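Local coordinates for DNA photolyase (Agrobacterium tumefaciens, PDB 4U63), which probably uses light absorbed by a methenyltetrahydrofolate antenna and a bound FAD to split cyclobutane pyrimidine dimers in ultraviolet-damaged DNA, at residues A[28-33]-A[118-123]; A[325-330]-A[375-380]; A[344-349]-A[450-455]. One frame throughout, in Å; residues are numbered along the deposited sequence. Where two conformers were deposited one is given.

Contact 1: residues A[28-33]-A[118-123]. With SO4 (sulfate ion), chain D; SO4 (sulfate ion), chain E.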
loop_
_atom_site.group_PDB
_atom_site.type_symbol
_atom_site.label_atom_id
_atom_site.label_comp_id
_atom_site.label_asym_id
_atom_site.label_seq_id
_atom_site.Cartn_x
_atom_site.Cartn_y
_atom_site.Cartn_z
ATOM N N ILE A 28 -15.646 9.957 -21.412
ATOM C CA ILE A 28 -15.689 9.033 -20.293
ATOM C C ILE A 28 -14.373 9.082 -19.526
ATOM O O ILE A 28 -13.297 9.017 -20.124
ATOM C CB ILE A 28 -15.960 7.593 -20.777
ATOM C CG1 ILE A 28 -17.362 7.522 -21.403
ATOM C CG2 ILE A 28 -15.833 6.592 -19.634
ATOM C CD1 ILE A 28 -17.561 6.350 -22.318
ATOM N N VAL A 29 -14.471 9.203 -18.205
ATOM C CA VAL A 29 -13.314 9.143 -17.323
ATOM C C VAL A 29 -13.420 7.861 -16.526
ATOM O O VAL A 29 -14.302 7.728 -15.678
ATOM C CB VAL A 29 -13.245 10.333 -16.338
ATOM C CG1 VAL A 29 -11.992 10.223 -15.473
ATOM C CG2 VAL A 29 -13.259 11.651 -17.086
ATOM N N TRP A 30 -12.517 6.927 -16.790
ATOM C CA TRP A 30 -12.522 5.634 -16.106
ATOM C C TRP A 30 -11.567 5.679 -14.907
ATOM O O TRP A 30 -10.358 5.745 -15.093
ATOM C CB TRP A 30 -12.152 4.516 -17.101
ATOM C CG TRP A 30 -12.038 3.148 -16.484
ATOM C CD1 TRP A 30 -12.618 2.711 -15.313
ATOM C CD2 TRP A 30 -11.311 2.035 -17.008
ATOM N NE1 TRP A 30 -12.283 1.413 -15.085
ATOM C CE2 TRP A 30 -11.481 0.967 -16.105
ATOM C CE3 TRP A 30 -10.519 1.838 -18.152
ATOM C CZ2 TRP A 30 -10.893 -0.290 -16.305
ATOM C CZ3 TRP A 30 -9.926 0.582 -18.350
ATOM C CH2 TRP A 30 -10.125 -0.464 -17.432
ATOM N N PHE A 31 -12.147 5.671 -13.695
ATOM C CA PHE A 31 -11.420 5.631 -12.418
ATOM C C PHE A 31 -11.063 4.198 -12.019
ATOM O O PHE A 31 -11.889 3.284 -12.156
ATOM C CB PHE A 31 -12.277 6.219 -11.284
ATOM C CG PHE A 31 -12.349 7.720 -11.267
ATOM C CD1 PHE A 31 -13.306 8.395 -12.013
ATOM C CD2 PHE A 31 -11.476 8.460 -10.481
ATOM C CE1 PHE A 31 -13.377 9.786 -11.981
ATOM C CE2 PHE A 31 -11.543 9.839 -10.445
ATOM C CZ PHE A 31 -12.499 10.507 -11.192
ATOM N N ARG A 32 -9.841 4.015 -11.509
ATOM C CA ARG A 32 -9.377 2.724 -10.985
ATOM C C ARG A 32 -8.743 2.915 -9.578
ATOM O O ARG A 32 -9.460 2.893 -8.582
ATOM C CB ARG A 32 -8.415 2.057 -11.974
ATOM C CG ARG A 32 -9.050 1.642 -13.307
ATOM C CD ARG A 32 -9.020 2.744 -14.360
ATOM N NE ARG A 32 -7.663 3.080 -14.766
ATOM C CZ ARG A 32 -6.917 2.355 -15.602
ATOM N NH1 ARG A 32 -7.391 1.228 -16.142
ATOM N NH2 ARG A 32 -5.677 2.756 -15.891
ATOM N N LYS A 33 -7.434 3.116 -9.480
ATOM C CA LYS A 33 -6.804 3.418 -8.178
ATOM C C LYS A 33 -6.249 4.840 -8.267
ATOM O O LYS A 33 -5.048 5.094 -8.120
ATOM C CB LYS A 33 -5.746 2.386 -7.791
ATOM C CG LYS A 33 -6.327 0.995 -7.544
ATOM C CD LYS A 33 -5.302 0.005 -7.008
ATOM C CE LYS A 33 -5.995 -1.271 -6.528
ATOM N NZ LYS A 33 -5.066 -2.365 -6.142
ATOM N N ASN A 118 -6.067 7.472 -15.894
ATOM C CA ASN A 118 -4.736 7.614 -15.352
ATOM C C ASN A 118 -4.021 6.284 -15.426
ATOM O O ASN A 118 -4.580 5.240 -15.066
ATOM C CB ASN A 118 -4.809 8.126 -13.924
ATOM C CG ASN A 118 -5.340 9.538 -13.869
ATOM O OD1 ASN A 118 -4.797 10.428 -14.528
ATOM N ND2 ASN A 118 -6.401 9.755 -13.118
ATOM N N ARG A 119 -2.781 6.334 -15.899
ATOM C CA ARG A 119 -1.966 5.136 -16.051
ATOM C C ARG A 119 -1.802 4.435 -14.713
ATOM O O ARG A 119 -1.741 5.088 -13.649
ATOM C CB ARG A 119 -0.586 5.490 -16.602
ATOM C CG ARG A 119 -0.616 5.978 -18.021
ATOM C CD ARG A 119 0.712 6.580 -18.420
ATOM N NE ARG A 119 0.573 7.295 -19.680
ATOM C CZ ARG A 119 1.387 8.255 -20.109
ATOM N NH1 ARG A 119 2.434 8.655 -19.379
ATOM N NH2 ARG A 119 1.147 8.829 -21.284
ATOM N N ARG A 120 -1.772 3.113 -14.780
ATOM C CA ARG A 120 -1.458 2.269 -13.638
ATOM C C ARG A 120 -0.250 1.484 -14.062
ATOM O O ARG A 120 -0.179 1.002 -15.185
ATOM C CB ARG A 120 -2.629 1.370 -13.236
ATOM C CG ARG A 120 -3.159 0.457 -14.322
ATOM C CD ARG A 120 -4.434 -0.217 -13.868
ATOM N NE ARG A 120 -5.134 -0.869 -14.971
ATOM C CZ ARG A 120 -6.268 -1.560 -14.849
ATOM N NH1 ARG A 120 -6.851 -1.704 -13.662
ATOM N NH2 ARG A 120 -6.827 -2.109 -15.924
ATOM N N TYR A 121 0.708 1.363 -13.162
ATOM C CA TYR A 121 2.034 0.921 -13.544
ATOM C C TYR A 121 2.381 -0.489 -13.100
ATOM O O TYR A 121 3.470 -0.952 -13.379
ATOM C CB TYR A 121 3.057 1.920 -13.048
ATOM C CG TYR A 121 2.969 3.270 -13.734
ATOM C CD1 TYR A 121 2.144 4.269 -13.244
ATOM C CD2 TYR A 121 3.721 3.552 -14.859
ATOM C CE1 TYR A 121 2.063 5.508 -13.856
ATOM C CE2 TYR A 121 3.644 4.784 -15.485
ATOM C CZ TYR A 121 2.814 5.762 -14.973
ATOM O OH TYR A 121 2.735 6.989 -15.574
ATOM N N ASP A 122 1.464 -1.163 -12.412
ATOM C CA ASP A 122 1.600 -2.598 -12.199
ATOM C C ASP A 122 1.508 -3.276 -13.572
ATOM O O ASP A 122 0.594 -2.978 -14.347
ATOM C CB ASP A 122 0.544 -3.141 -11.229
ATOM C CG ASP A 122 -0.870 -2.960 -11.730
ATOM O OD1 ASP A 122 -1.377 -1.818 -11.719
ATOM O OD2 ASP A 122 -1.485 -3.967 -12.125
ATOM N N PRO A 123 2.460 -4.169 -13.894
ATOM C CA PRO A 123 2.456 -4.750 -15.242
ATOM C C PRO A 123 1.127 -5.375 -15.722
ATOM O O PRO A 123 0.787 -5.195 -16.887
ATOM C CB PRO A 123 3.567 -5.794 -15.163
ATOM C CG PRO A 123 4.548 -5.192 -14.208
ATOM C CD PRO A 123 3.691 -4.531 -13.160
HETATM S S SO4 D . 3.515 11.599 -21.645
HETATM O O1 SO4 D . 2.891 10.528 -22.442
HETATM O O2 SO4 D . 2.926 12.899 -22.021
HETATM O O3 SO4 D . 4.963 11.623 -21.930
HETATM O O4 SO4 D . 3.301 11.355 -20.201
HETATM S S SO4 E . -1.402 7.607 -24.427
HETATM O O1 SO4 E . -1.174 7.166 -25.816
HETATM O O2 SO4 E . -2.438 8.650 -24.364
HETATM O O3 SO4 E . -1.823 6.424 -23.649
HETATM O O4 SO4 E . -0.149 8.166 -23.878
HETATM O O HOH W 1 -7.854 5.938 -14.203
HETATM O O HOH W 2 -5.654 4.424 -12.319
#
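R32 meets R120 and the backbone of N118 because its chain folds back at chi2 (88°) and again at chi3, whereas R120 starts between its own backbone N and carbonyl carbon (chi1 57°) and then runs straight out to NE. The two arginines cross at about a right angle. NH1 of R32 sits over one face of the R120 guanidinium, 3.3 Å from R120 CZ, and the two planes are oblique to each other. At its other terminal nitrogen R32 makes the one direct bond between the segments: NH2 gives a hydrogen to N118 O at 2.8 Å, nearly straight (169°) and within the guanidinium plane, though tilted from the plane of the carbonyl. A water accepts from R32 NE and N118 N and donates to W30 O, tying the side chain to both backbones. CH2 of the W30 ring reaches R120 NH2 at 4.0 Å, with ring and guanidinium planes steeply inclined. The setting is the C-terminal ends of the strands of a parallel, Rossmann-like sheet, where the adjacent inner strands 27-31 and 114-118 pass into loops. The close approach of the arginines is matched by acids: D129 of helix 123-138 forms salt bridges with both, and E60 takes R120 NH1. The pair thus reads as a carboxylate-bridged cluster, in which the shared acids probably stabilise the close placement of the two cations.

Contact 2: residues A[325-330]-A[375-380]. With SO4 (sulfate ion), chain M.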
loop_
_atom_site.group_PDB
_atom_site.type_symbol
_atom_site.label_atom_id
_atom_site.label_comp_id
_atom_site.label_asym_id
_atom_site.label_seq_id
_atom_site.Cartn_x
_atom_site.Cartn_y
_atom_site.Cartn_z
ATOM N N PHE A 325 15.171 -23.677 -2.153
ATOM C CA PHE A 325 15.090 -23.570 -0.701
ATOM C C PHE A 325 13.956 -24.455 -0.194
ATOM O O PHE A 325 12.869 -24.444 -0.768
ATOM C CB PHE A 325 14.861 -22.121 -0.277
ATOM C CG PHE A 325 15.262 -21.845 1.127
ATOM C CD1 PHE A 325 14.400 -22.115 2.174
ATOM C CD2 PHE A 325 16.512 -21.322 1.408
ATOM C CE1 PHE A 325 14.778 -21.863 3.481
ATOM C CE2 PHE A 325 16.898 -21.064 2.709
ATOM C CZ PHE A 325 16.034 -21.339 3.747
ATOM N N SER A 326 14.215 -25.221 0.865
ATOM C CA SER A 326 13.216 -26.153 1.403
ATOM C C SER A 326 12.468 -25.525 2.576
ATOM O O SER A 326 12.939 -25.527 3.710
ATOM C CB SER A 326 13.867 -27.474 1.826
ATOM O OG SER A 326 12.878 -28.414 2.225
ATOM N N TRP A 327 11.291 -24.982 2.290
ATOM C CA TRP A 327 10.484 -24.328 3.320
ATOM C C TRP A 327 9.767 -25.389 4.119
ATOM O O TRP A 327 9.461 -26.461 3.594
ATOM C CB TRP A 327 9.467 -23.370 2.698
ATOM C CG TRP A 327 10.102 -22.315 1.862
ATOM C CD1 TRP A 327 10.018 -22.181 0.512
ATOM C CD2 TRP A 327 10.947 -21.253 2.321
ATOM N NE1 TRP A 327 10.753 -21.092 0.098
ATOM C CE2 TRP A 327 11.333 -20.507 1.191
ATOM C CE3 TRP A 327 11.410 -20.860 3.581
ATOM C CZ2 TRP A 327 12.164 -19.387 1.279
ATOM C CZ3 TRP A 327 12.237 -19.743 3.673
ATOM C CH2 TRP A 327 12.608 -19.021 2.529
ATOM N N ARG A 328 9.507 -25.092 5.385
ATOM C CA ARG A 328 8.742 -25.998 6.241
ATOM C C ARG A 328 7.288 -26.055 5.823
ATOM O O ARG A 328 6.708 -25.047 5.419
ATOM C CB ARG A 328 8.832 -25.584 7.710
ATOM C CG ARG A 328 10.121 -26.033 8.367
ATOM C CD ARG A 328 10.252 -25.550 9.802
ATOM N NE ARG A 328 9.162 -26.021 10.655
ATOM C CZ ARG A 328 9.037 -27.259 11.124
ATOM N NH1 ARG A 328 9.937 -28.216 10.840
ATOM N NH2 ARG A 328 7.993 -27.563 11.895
ATOM N N ASP A 329 6.720 -27.257 5.907
ATOM C CA ASP A 329 5.290 -27.466 5.766
ATOM C C ASP A 329 4.751 -27.520 7.186
ATOM O O ASP A 329 4.697 -28.591 7.803
ATOM C CB ASP A 329 5.008 -28.764 4.998
ATOM C CG ASP A 329 3.513 -29.076 4.866
ATOM O OD1 ASP A 329 2.662 -28.220 5.197
ATOM O OD2 ASP A 329 3.190 -30.194 4.424
ATOM N N ASP A 330 4.366 -26.352 7.704
ATOM C CA ASP A 330 3.925 -26.210 9.091
ATOM C C ASP A 330 2.844 -25.135 9.184
ATOM O O ASP A 330 3.078 -23.998 9.631
ATOM C CB ASP A 330 5.128 -25.884 9.987
ATOM C CG ASP A 330 4.816 -25.994 11.474
ATOM O OD1 ASP A 330 3.627 -26.016 11.870
ATOM O OD2 ASP A 330 5.783 -26.046 12.261
ATOM N N HIS A 375 12.761 -17.629 11.377
ATOM C CA HIS A 375 12.441 -18.402 12.586
ATOM C C HIS A 375 11.478 -19.549 12.344
ATOM O O HIS A 375 11.665 -20.616 12.922
ATOM C CB HIS A 375 11.923 -17.498 13.697
ATOM C CG HIS A 375 13.001 -16.720 14.361
ATOM N ND1 HIS A 375 13.591 -15.627 13.770
ATOM C CD2 HIS A 375 13.618 -16.886 15.552
ATOM C CE1 HIS A 375 14.516 -15.143 14.572
ATOM N NE2 HIS A 375 14.554 -15.888 15.657
ATOM N N LEU A 376 10.464 -19.349 11.497
ATOM C CA LEU A 376 9.513 -20.436 11.189
ATOM C C LEU A 376 9.824 -21.168 9.873
ATOM O O LEU A 376 9.244 -22.208 9.597
ATOM C CB LEU A 376 8.075 -19.913 11.185
ATOM C CG LEU A 376 7.671 -19.122 12.430
ATOM C CD1 LEU A 376 6.222 -18.667 12.331
ATOM C CD2 LEU A 376 7.884 -19.949 13.694
ATOM N N LEU A 377 10.740 -20.622 9.074
ATOM C CA LEU A 377 11.125 -21.219 7.795
ATOM C C LEU A 377 9.923 -21.446 6.879
ATOM O O LEU A 377 9.815 -22.493 6.224
ATOM C CB LEU A 377 11.907 -22.517 8.041
ATOM C CG LEU A 377 13.065 -22.768 7.084
ATOM C CD1 LEU A 377 14.130 -21.701 7.281
ATOM C CD2 LEU A 377 13.647 -24.154 7.289
ATOM N N ILE A 378 9.026 -20.462 6.837
ATOM C CA ILE A 378 7.813 -20.545 6.032
ATOM C C ILE A 378 7.957 -19.661 4.809
ATOM O O ILE A 378 8.474 -18.544 4.898
ATOM C CB ILE A 378 6.577 -20.133 6.846
ATOM C CG1 ILE A 378 6.245 -21.226 7.861
ATOM C CG2 ILE A 378 5.381 -19.894 5.940
ATOM C CD1 ILE A 378 5.177 -20.825 8.846
ATOM N N ASP A 379 7.502 -20.183 3.670
ATOM C CA ASP A 379 7.562 -19.494 2.375
ATOM C C ASP A 379 7.080 -18.043 2.469
ATOM O O ASP A 379 5.956 -17.779 2.893
ATOM C CB ASP A 379 6.694 -20.282 1.377
ATOM C CG ASP A 379 6.846 -19.820 -0.059
ATOM O OD1 ASP A 379 7.322 -18.701 -0.320
ATOM O OD2 ASP A 379 6.468 -20.607 -0.947
ATOM N N TRP A 380 7.943 -17.109 2.083
ATOM C CA TRP A 380 7.607 -15.676 2.132
ATOM C C TRP A 380 6.322 -15.321 1.371
ATOM O O TRP A 380 5.626 -14.374 1.729
ATOM C CB TRP A 380 8.771 -14.813 1.634
ATOM C CG TRP A 380 9.205 -15.032 0.216
ATOM C CD1 TRP A 380 10.214 -15.842 -0.210
ATOM C CD2 TRP A 380 8.674 -14.404 -0.959
ATOM N NE1 TRP A 380 10.339 -15.774 -1.570
ATOM C CE2 TRP A 380 9.405 -14.904 -2.060
ATOM C CE3 TRP A 380 7.646 -13.483 -1.190
ATOM C CZ2 TRP A 380 9.150 -14.505 -3.374
ATOM C CZ3 TRP A 380 7.392 -13.085 -2.504
ATOM C CH2 TRP A 380 8.145 -13.598 -3.576
HETATM S S SO4 M . 8.886 -31.025 12.934
HETATM O O1 SO4 M . 8.474 -29.817 13.687
HETATM O O2 SO4 M . 7.910 -31.302 11.856
HETATM O O3 SO4 M . 8.938 -32.172 13.860
HETATM O O4 SO4 M . 10.224 -30.816 12.338
HETATM O O HOH W 3 6.080 -22.814 3.911
HETATM O O HOH W 4 7.570 -23.738 11.228
#
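W327 lies against the turn that leads out of helix 362-375, where two interhelical loops of the helical FAD-binding domain meet. L377 is the first residue to leave the helix and has a positive phi; the chain then passes through I378 to D379, which caps helix 380-390. Packing is tight round the indole. The CA of D379 stands over its five-membered ring in a CH-pi contact, 3.8 Å from the centroid and 12° off the normal, while the D379 carboxylate, salt-bridged through OD1 to R381, lies almost parallel to the ring, the two planes 13° apart. CD1 of F325, from the same segment as W327, lies over the rim of the opposite face, and L377 O comes to the indole edge, 3.5 Å from CE3. That carbonyl is also the acceptor for R328 N, at 2.7 Å. L377 CD1 meets the F325 ring at its edge, and helix 480-495 closes over both side chains.

The R328 side is looser and wetter. CD of R328 passes L376 O, and a bend at chi3 (59°) turns the guanidinium toward D330 OD2, with which NH2 forms a salt bridge. NH1 and NH2 also hold a sulfate, probably from the crystallisation liquor, consistent with an end open to solvent. One water joins R328 O to D379 N. Another accepts a hydrogen from R328 NE, 2.8 Å away, and donates to both D330 OD2 and L376 O, the latter also at 2.8 Å.

Contact 3: residues A[344-349]-A[450-455]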
loop_
_atom_site.group_PDB
_atom_site.type_symbol
_atom_site.label_atom_id
_atom_site.label_comp_id
_atom_site.label_asym_id
_atom_site.label_seq_id
_atom_site.Cartn_x
_atom_site.Cartn_y
_atom_site.Cartn_z
ATOM N N TYR A 344 6.567 -14.357 21.065
ATOM C CA TYR A 344 7.549 -13.276 20.951
ATOM C C TYR A 344 6.756 -11.971 20.928
ATOM O O TYR A 344 6.131 -11.644 19.915
ATOM C CB TYR A 344 8.387 -13.435 19.672
ATOM C CG TYR A 344 9.387 -14.560 19.772
ATOM C CD1 TYR A 344 9.010 -15.884 19.512
ATOM C CD2 TYR A 344 10.709 -14.313 20.148
ATOM C CE1 TYR A 344 9.924 -16.925 19.617
ATOM C CE2 TYR A 344 11.626 -15.346 20.257
ATOM C CZ TYR A 344 11.234 -16.651 19.991
ATOM O OH TYR A 344 12.157 -17.666 20.103
ATOM N N PRO A 345 6.748 -11.226 22.052
ATOM C CA PRO A 345 5.829 -10.072 22.160
ATOM C C PRO A 345 5.863 -9.050 21.023
ATOM O O PRO A 345 4.817 -8.610 20.591
ATOM C CB PRO A 345 6.238 -9.442 23.481
ATOM C CG PRO A 345 6.651 -10.622 24.299
ATOM C CD PRO A 345 7.418 -11.485 23.340
ATOM N N ILE A 346 7.042 -8.679 20.542
ATOM C CA ILE A 346 7.115 -7.662 19.481
ATOM C C ILE A 346 6.457 -8.160 18.189
ATOM O O ILE A 346 5.792 -7.397 17.492
ATOM C CB ILE A 346 8.568 -7.155 19.252
ATOM C CG1 ILE A 346 8.598 -5.952 18.308
ATOM C CG2 ILE A 346 9.482 -8.246 18.712
ATOM C CD1 ILE A 346 7.914 -4.723 18.847
ATOM N N VAL A 347 6.638 -9.449 17.893
ATOM C CA VAL A 347 6.032 -10.072 16.715
ATOM C C VAL A 347 4.521 -10.094 16.896
ATOM O O VAL A 347 3.767 -9.682 16.015
ATOM C CB VAL A 347 6.572 -11.502 16.499
ATOM C CG1 VAL A 347 5.811 -12.230 15.388
ATOM C CG2 VAL A 347 8.063 -11.450 16.190
ATOM N N ASP A 348 4.093 -10.553 18.063
ATOM C CA ASP A 348 2.664 -10.641 18.367
ATOM C C ASP A 348 1.975 -9.280 18.346
ATOM O O ASP A 348 0.884 -9.141 17.795
ATOM C CB ASP A 348 2.453 -11.382 19.677
ATOM C CG ASP A 348 2.859 -12.851 19.574
ATOM O OD1 ASP A 348 3.021 -13.350 18.432
ATOM O OD2 ASP A 348 3.015 -13.512 20.611
ATOM N N ALA A 349 2.629 -8.271 18.906
ATOM C CA ALA A 349 2.111 -6.905 18.852
ATOM C C ALA A 349 1.858 -6.457 17.408
ATOM O O ALA A 349 0.792 -5.942 17.097
ATOM C CB ALA A 349 3.060 -5.955 19.564
ATOM N N TYR A 450 11.539 -7.699 31.380
ATOM C CA TYR A 450 10.943 -8.931 30.855
ATOM C C TYR A 450 9.847 -8.763 29.798
ATOM O O TYR A 450 9.371 -9.757 29.262
ATOM C CB TYR A 450 10.373 -9.742 32.016
ATOM C CG TYR A 450 11.390 -10.043 33.088
ATOM C CD1 TYR A 450 12.533 -10.786 32.794
ATOM C CD2 TYR A 450 11.215 -9.588 34.396
ATOM C CE1 TYR A 450 13.477 -11.070 33.771
ATOM C CE2 TYR A 450 12.153 -9.869 35.383
ATOM C CZ TYR A 450 13.282 -10.610 35.064
ATOM O OH TYR A 450 14.219 -10.891 36.029
ATOM N N ILE A 451 9.451 -7.531 29.491
ATOM C CA ILE A 451 8.340 -7.290 28.555
ATOM C C ILE A 451 8.543 -7.952 27.175
ATOM O O ILE A 451 7.579 -8.409 26.573
ATOM C CB ILE A 451 8.030 -5.767 28.410
ATOM C CG1 ILE A 451 6.712 -5.520 27.655
ATOM C CG2 ILE A 451 9.166 -5.031 27.709
ATOM C CD1 ILE A 451 5.471 -6.014 28.365
ATOM N N HIS A 452 9.786 -8.012 26.694
ATOM C CA HIS A 452 10.083 -8.639 25.388
ATOM C C HIS A 452 10.487 -10.101 25.473
ATOM O O HIS A 452 10.658 -10.751 24.444
ATOM C CB HIS A 452 11.165 -7.846 24.658
ATOM C CG HIS A 452 10.694 -6.507 24.209
ATOM N ND1 HIS A 452 9.810 -6.351 23.165
ATOM C CD2 HIS A 452 10.956 -5.265 24.676
ATOM C CE1 HIS A 452 9.559 -5.065 22.999
ATOM N NE2 HIS A 452 10.238 -4.386 23.906
ATOM N N LYS A 453 10.643 -10.606 26.696
ATOM C CA LYS A 453 11.019 -11.992 26.934
ATOM C C LYS A 453 10.347 -12.508 28.216
ATOM O O LYS A 453 11.025 -12.862 29.175
ATOM C CB LYS A 453 12.553 -12.124 26.994
ATOM C CG LYS A 453 13.272 -11.140 27.926
ATOM C CD LYS A 453 14.770 -11.147 27.658
ATOM C CE LYS A 453 15.565 -10.488 28.775
ATOM N NZ LYS A 453 15.290 -9.031 28.884
ATOM N N PRO A 454 8.996 -12.560 28.229
ATOM C CA PRO A 454 8.286 -13.003 29.441
ATOM C C PRO A 454 8.657 -14.435 29.871
ATOM O O PRO A 454 8.571 -14.770 31.051
ATOM C CB PRO A 454 6.804 -12.902 29.049
ATOM C CG PRO A 454 6.777 -12.890 27.560
ATOM C CD PRO A 454 8.069 -12.283 27.111
ATOM N N PHE A 455 9.077 -15.246 28.906
ATOM C CA PHE A 455 9.540 -16.628 29.146
ATOM C C PHE A 455 10.873 -16.750 29.906
ATOM O O PHE A 455 11.212 -17.835 30.354
ATOM C CB PHE A 455 9.633 -17.403 27.819
ATOM C CG PHE A 455 10.445 -16.708 26.764
ATOM C CD1 PHE A 455 11.816 -16.897 26.680
ATOM C CD2 PHE A 455 9.832 -15.850 25.853
ATOM C CE1 PHE A 455 12.556 -16.251 25.706
ATOM C CE2 PHE A 455 10.564 -15.203 24.881
ATOM C CZ PHE A 455 11.927 -15.403 24.809
HETATM O O HOH W 5 9.612 -9.077 22.044
#
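The rings of P345 and P454 meet through P345 CG and P454 CD, 3.6 Å apart, and this apolar touch centres the meeting of two helix ends in the FAD-binding domain. P345 opens helix 345-357, directly after the N-cap position of Y344; the other segment leaves the short helix 448-451. Aromatic contact lies beside the prolines. F455 turns its ring edge to the face of Y344, an edge-to-face pair with centroids 6.0 Å apart and planes at 62°. The F455 ring is placed there by its first torsion (chi1 53°), which sets CG between the backbone N and the carbonyl carbon.

Polar contact between the segments is made through water. A single molecule accepts from I346 N at 3.0 Å, donates to H452 O and lies in the plane of the H452 ring, 3.0 Å from ND1. On the far side of that ring NE2 is bonded to the backbone O of D430, so the imidazole is fixed at both nitrogens. A backbone carbonyl also faces the P345 ring: I451 O is 3.3 Å from P345 CG, is buried here and has no hydrogen-bonding partner in the model. Apolar packing thus carries the contact and one water supplies its polar link, satisfying the amide of I346 in the first turn of its helix, while the unbonded I451 O, buried against P345, is probably a small cost.

In the fold
The three contacts illustrate how chemistry follows position. Contact 1 joins neighbouring strand ends of the N-terminal alpha/beta sheet and is buried yet charged; contacts 2 and 3 belong to the all-helical FAD-binding domain, their centres 22 Å apart, and connect loops and helix ends. Contact 3 is buried and largely apolar, whereas contact 2 is only partly buried, with an aromatic inner side and an ionic outer one. Helix 362-375 links the latter two: it runs into 375-380 and also packs on I346 and V347, while its F371 meets both H375 and Y344. Contact 1 lies on the other side of the chain's centre from contact 3, about 24 Å away between nearest atoms.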